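Catalase (Pseudomonas syringae, PDB 1M7S) decomposes hydrogen peroxide into water and oxygen with a heme cofactor, protecting cells from the toxic effects of peroxide. Local coordinates at residues Asn191-Tyr196 against Leu273-Ile278. Numbering follows the deposited sequence.
Sequences NGVHAY and LDATKI. With HEM (protoporphyrin IX containing Fe), chain E.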
ATOM      1  N   ASN A 191     -21.367 -10.910 -24.482  1.00  7.04           N
ATOM      2  CA  ASN A 191     -22.467 -11.539 -23.753  1.00  9.41           C
ATOM      3  C   ASN A 191     -22.327 -11.260 -22.269  1.00  9.32           C
ATOM      4  O   ASN A 191     -21.218 -11.314 -21.757  1.00  7.54           O
ATOM      5  CB  ASN A 191     -22.462 -13.065 -23.972  1.00  8.55           C
ATOM      6  CG  ASN A 191     -22.837 -13.449 -25.396  1.00 12.89           C
ATOM      7  OD1 ASN A 191     -23.995 -13.432 -25.758  1.00 12.18           O
ATOM      8  ND2 ASN A 191     -21.860 -13.750 -26.251  1.00 12.75           N
ATOM      9  N   GLY A 192     -23.433 -11.105 -21.521  1.00  7.65           N
ATOM     10  CA  GLY A 192     -23.400 -10.929 -20.080  1.00  5.88           C
ATOM     11  C   GLY A 192     -23.098 -12.242 -19.375  1.00  7.26           C
ATOM     12  O   GLY A 192     -22.619 -12.196 -18.237  1.00  9.98           O
ATOM     13  N   VAL A 193     -23.311 -13.347 -20.063  1.00  6.40           N
ATOM     14  CA  VAL A 193     -23.214 -14.714 -19.590  1.00  7.78           C
ATOM     15  C   VAL A 193     -24.360 -15.063 -18.641  1.00  8.42           C
ATOM     16  O   VAL A 193     -25.205 -15.908 -18.998  1.00  9.63           O
ATOM     17  CB  VAL A 193     -21.859 -15.071 -18.986  1.00  7.11           C
ATOM     18  CG1 VAL A 193     -21.821 -16.521 -18.581  1.00  8.28           C
ATOM     19  CG2 VAL A 193     -20.763 -14.833 -20.057  1.00  5.70           C
ATOM     20  N   HIS A 194     -24.432 -14.429 -17.498  1.00  6.82           N
ATOM     21  CA  HIS A 194     -25.479 -14.722 -16.534  1.00  8.16           C
ATOM     22  C   HIS A 194     -26.816 -14.096 -16.914  1.00 10.18           C
ATOM     23  O   HIS A 194     -26.828 -13.074 -17.579  1.00  9.65           O
ATOM     24  CB  HIS A 194     -25.143 -14.004 -15.200  1.00  7.95           C
ATOM     25  CG  HIS A 194     -23.716 -14.114 -14.801  1.00  9.22           C
ATOM     26  ND1 HIS A 194     -23.196 -15.332 -14.428  1.00  9.49           N
ATOM     27  CD2 HIS A 194     -22.699 -13.202 -14.755  1.00 10.45           C
ATOM     28  CE1 HIS A 194     -21.902 -15.168 -14.141  1.00 10.88           C
ATOM     29  NE2 HIS A 194     -21.597 -13.905 -14.315  1.00 11.22           N
ATOM     30  N   ALA A 195     -27.880 -14.640 -16.333  1.00 10.38           N
ATOM     31  CA  ALA A 195     -29.162 -13.958 -16.349  1.00 11.12           C
ATOM     32  C   ALA A 195     -29.026 -12.902 -15.220  1.00 12.42           C
ATOM     33  O   ALA A 195     -28.466 -13.180 -14.153  1.00 11.66           O
ATOM     34  CB  ALA A 195     -30.263 -14.908 -15.865  1.00 11.13           C
ATOM     35  N   TYR A 196     -29.460 -11.672 -15.520  1.00 10.85           N
ATOM     36  CA  TYR A 196     -29.526 -10.589 -14.582  1.00 10.16           C
ATOM     37  C   TYR A 196     -31.051 -10.447 -14.253  1.00 10.25           C
ATOM     38  O   TYR A 196     -31.850 -10.967 -15.016  1.00 10.56           O
ATOM     39  CB  TYR A 196     -29.056  -9.252 -15.154  1.00  7.68           C
ATOM     40  CG  TYR A 196     -27.534  -9.192 -15.103  1.00  9.78           C
ATOM     41  CD1 TYR A 196     -26.792  -9.889 -16.038  1.00 10.97           C
ATOM     42  CD2 TYR A 196     -26.867  -8.483 -14.112  1.00 12.25           C
ATOM     43  CE1 TYR A 196     -25.397  -9.885 -16.000  1.00 11.12           C
ATOM     44  CE2 TYR A 196     -25.467  -8.441 -14.083  1.00 12.39           C
ATOM     45  CZ  TYR A 196     -24.763  -9.161 -15.018  1.00 13.99           C
ATOM     46  OH  TYR A 196     -23.376  -9.178 -15.011  1.00 15.36           O
ATOM     47  N   LEU A 273     -30.188 -20.589 -14.543  1.00  6.98           N
ATOM     48  CA  LEU A 273     -29.194 -19.724 -13.899  1.00  8.97           C
ATOM     49  C   LEU A 273     -27.840 -20.415 -13.755  1.00  8.65           C
ATOM     50  O   LEU A 273     -26.970 -19.971 -12.998  1.00  8.08           O
ATOM     51  CB  LEU A 273     -29.736 -19.297 -12.543  1.00  9.26           C
ATOM     52  CG  LEU A 273     -31.116 -18.585 -12.572  1.00 10.28           C
ATOM     53  CD1 LEU A 273     -31.473 -18.214 -11.150  1.00 12.18           C
ATOM     54  CD2 LEU A 273     -31.107 -17.407 -13.527  1.00 10.61           C
ATOM     55  N   ASP A 274     -27.599 -21.424 -14.586  1.00  6.91           N
ATOM     56  CA  ASP A 274     -26.297 -22.101 -14.648  1.00  7.37           C
ATOM     57  C   ASP A 274     -25.422 -21.382 -15.695  1.00  6.79           C
ATOM     58  O   ASP A 274     -25.791 -21.253 -16.872  1.00  9.26           O
ATOM     59  CB  ASP A 274     -26.528 -23.544 -15.082  1.00  6.60           C
ATOM     60  CG  ASP A 274     -25.333 -24.395 -15.340  1.00  6.64           C
ATOM     61  OD1 ASP A 274     -25.549 -25.586 -15.713  1.00  9.15           O
ATOM     62  OD2 ASP A 274     -24.218 -23.842 -15.181  1.00  8.04           O
ATOM     63  N   ALA A 275     -24.313 -20.750 -15.256  1.00  4.21           N
ATOM     64  CA  ALA A 275     -23.448 -19.993 -16.161  1.00  6.33           C
ATOM     65  C   ALA A 275     -22.799 -20.774 -17.284  1.00  6.48           C
ATOM     66  O   ALA A 275     -22.180 -20.214 -18.215  1.00  8.33           O
ATOM     67  CB  ALA A 275     -22.404 -19.276 -15.298  1.00  4.15           C
ATOM     68  N   THR A 276     -22.840 -22.128 -17.251  1.00  7.88           N
ATOM     69  CA  THR A 276     -22.377 -22.949 -18.334  1.00  6.36           C
ATOM     70  C   THR A 276     -23.435 -23.198 -19.401  1.00  8.06           C
ATOM     71  O   THR A 276     -23.163 -23.894 -20.383  1.00  7.91           O
ATOM     72  CB  THR A 276     -21.867 -24.325 -17.817  1.00  6.97           C
ATOM     73  OG1 THR A 276     -22.934 -25.156 -17.299  1.00  8.38           O
ATOM     74  CG2 THR A 276     -20.768 -24.039 -16.823  1.00  3.02           C
ATOM     75  N   LYS A 277     -24.565 -22.440 -19.377  1.00  7.89           N
ATOM     76  CA  LYS A 277     -25.605 -22.678 -20.340  1.00  7.74           C
ATOM     77  C   LYS A 277     -26.093 -21.436 -21.075  1.00  7.43           C
ATOM     78  O   LYS A 277     -26.191 -20.346 -20.505  1.00  8.60           O
ATOM     79  CB  LYS A 277     -26.880 -23.202 -19.552  1.00  7.62           C
ATOM     80  CG  LYS A 277     -26.706 -24.544 -18.847  1.00  7.78           C
ATOM     81  CD  LYS A 277     -26.600 -25.700 -19.853  1.00  7.10           C
ATOM     82  CE  LYS A 277     -26.542 -27.039 -19.117  1.00  8.78           C
ATOM     83  NZ  LYS A 277     -25.158 -27.121 -18.508  1.00  9.70           N
ATOM     84  N   ILE A 278     -26.418 -21.657 -22.345  1.00  8.46           N
ATOM     85  CA  ILE A 278     -27.113 -20.613 -23.112  1.00  9.08           C
ATOM     86  C   ILE A 278     -28.620 -20.947 -23.002  1.00 10.60           C
ATOM     87  O   ILE A 278     -28.955 -22.006 -22.485  1.00  9.26           O
ATOM     88  CB  ILE A 278     -26.722 -20.591 -24.589  1.00  9.69           C
ATOM     89  CG1 ILE A 278     -27.054 -21.895 -25.327  1.00  9.26           C
ATOM     90  CG2 ILE A 278     -25.218 -20.317 -24.740  1.00  9.32           C
ATOM     91  CD1 ILE A 278     -27.128 -21.677 -26.842  1.00 12.02           C
TER
HETATM   92  CHA HEM E 600     -11.984  -9.080 -14.425  1.00  6.54           C
HETATM   93  CHB HEM E 600     -15.446 -11.103 -17.134  1.00  8.71           C
HETATM   94  CHC HEM E 600     -15.992 -14.578 -13.820  1.00  7.82           C
HETATM   95  CHD HEM E 600     -13.269 -12.011 -10.716  1.00  4.96           C
HETATM   96  C1A HEM E 600     -12.870  -9.347 -15.442  1.00  5.59           C
HETATM   97  C2A HEM E 600     -12.976  -8.555 -16.690  1.00  6.48           C
HETATM   98  C3A HEM E 600     -13.929  -9.113 -17.435  1.00  7.07           C
HETATM   99  C4A HEM E 600     -14.431 -10.267 -16.707  1.00  8.02           C
HETATM  100  CMA HEM E 600     -14.467  -8.675 -18.804  1.00  5.75           C
HETATM  101  CAA HEM E 600     -12.102  -7.316 -16.946  1.00  7.84           C
HETATM  102  CBA HEM E 600     -12.824  -5.948 -16.701  1.00  7.61           C
HETATM  103  CGA HEM E 600     -11.896  -4.806 -17.192  1.00  6.17           C
HETATM  104  O1A HEM E 600     -11.459  -4.095 -16.254  1.00  7.71           O
HETATM  105  O2A HEM E 600     -11.793  -4.767 -18.434  1.00  8.89           O
HETATM  106  C1B HEM E 600     -15.923 -12.200 -16.468  1.00 10.69           C
HETATM  107  C2B HEM E 600     -17.039 -13.035 -16.893  1.00 12.34           C
HETATM  108  C3B HEM E 600     -17.180 -14.013 -15.974  1.00 11.49           C
HETATM  109  C4B HEM E 600     -16.180 -13.801 -14.963  1.00 11.68           C
HETATM  110  CMB HEM E 600     -17.835 -12.794 -18.183  1.00 13.07           C
HETATM  111  CAB HEM E 600     -18.153 -15.190 -15.903  1.00 12.55           C
HETATM  112  CBB HEM E 600     -19.345 -15.193 -16.467  1.00 14.70           C
HETATM  113  C1C HEM E 600     -15.393 -14.118 -12.675  1.00  7.92           C
HETATM  114  C2C HEM E 600     -15.593 -14.669 -11.355  1.00  6.72           C
HETATM  115  C3C HEM E 600     -14.865 -13.947 -10.493  1.00  7.04           C
HETATM  116  C4C HEM E 600     -14.149 -12.957 -11.268  1.00  7.13           C
HETATM  117  CMC HEM E 600     -16.548 -15.838 -10.991  1.00  8.55           C
HETATM  118  CAC HEM E 600     -14.707 -14.066  -8.964  1.00  7.65           C
HETATM  119  CBC HEM E 600     -15.718 -14.365  -8.129  1.00  8.77           C
HETATM  120  C1D HEM E 600     -12.634 -11.037 -11.497  1.00  5.78           C
HETATM  121  C2D HEM E 600     -11.645 -10.101 -10.991  1.00  7.57           C
HETATM  122  C3D HEM E 600     -11.290  -9.297 -11.996  1.00  7.26           C
HETATM  123  C4D HEM E 600     -12.044  -9.703 -13.162  1.00  7.23           C
HETATM  124  CMD HEM E 600     -11.154 -10.138  -9.533  1.00  7.55           C
HETATM  125  CAD HEM E 600     -10.274  -8.119 -11.976  1.00  7.99           C
HETATM  126  CBD HEM E 600     -11.058  -6.772 -11.772  1.00  4.38           C
HETATM  127  CGD HEM E 600     -10.160  -5.571 -11.537  1.00  5.61           C
HETATM  128  O1D HEM E 600     -10.664  -4.432 -11.833  1.00  7.85           O
HETATM  129  O2D HEM E 600      -9.007  -5.668 -11.050  1.00  6.10           O
HETATM  130  NA  HEM E 600     -13.736 -10.400 -15.528  1.00  7.82           N
HETATM  131  NB  HEM E 600     -15.425 -12.674 -15.272  1.00  8.78           N
HETATM  132  NC  HEM E 600     -14.480 -13.088 -12.604  1.00  8.38           N
HETATM  133  ND  HEM E 600     -12.888 -10.725 -12.818  1.00  4.94           N
HETATM  134 FE   HEM E 600     -14.180 -11.685 -14.023  1.00  7.98          FE
HETATM  135  O   HOH W   1     -12.904 -13.490 -15.231  1.00 25.12           O
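V193, H194 and A195 meet L273 and A275 by van der Waals contact, with no hydrogen bond between 191-196 and 273-278. Two methyl pairs take part. A195 CB and L273 CD2 touch at 3.5 Å; V193 CG1 and A275 CB are 4.3 Å apart. With chi1 at -177°, V193 CG1 swings away from the backbone N. It lies 3.7 Å from the carbonyl A275 O. The same methyl lies 3.5 Å from vinyl carbon CBB of the heme. V193 therefore bridges the 273-278 loop and the cofactor. H194 does likewise: NE2 is 3.4 Å from heme CBB, and ND1 is 4.1 Å from A275 CB. The vinyl and A275 CB both approach its ring obliquely. D322 and R328 hydrogen-bond ND1 and NE2, which fixes the ring rotation. A275 is the second residue of a type I turn from D274 to K277. D274 OD2 accepts T276 N at 3.0 Å, forming an Asx turn, and T276 OG1 at 2.8 Å. Both donors come from the same face of the carboxylate. K277 and R132 form salt bridges with D274 OD1. K209 hydrogen-bonds V193 O and K277 O, tying the segments together. V193 and H194, on broken strand 190-199 of the catalase beta-barrel, line the heme pocket at the CBB vinyl, with the 273-278 loop as second shell.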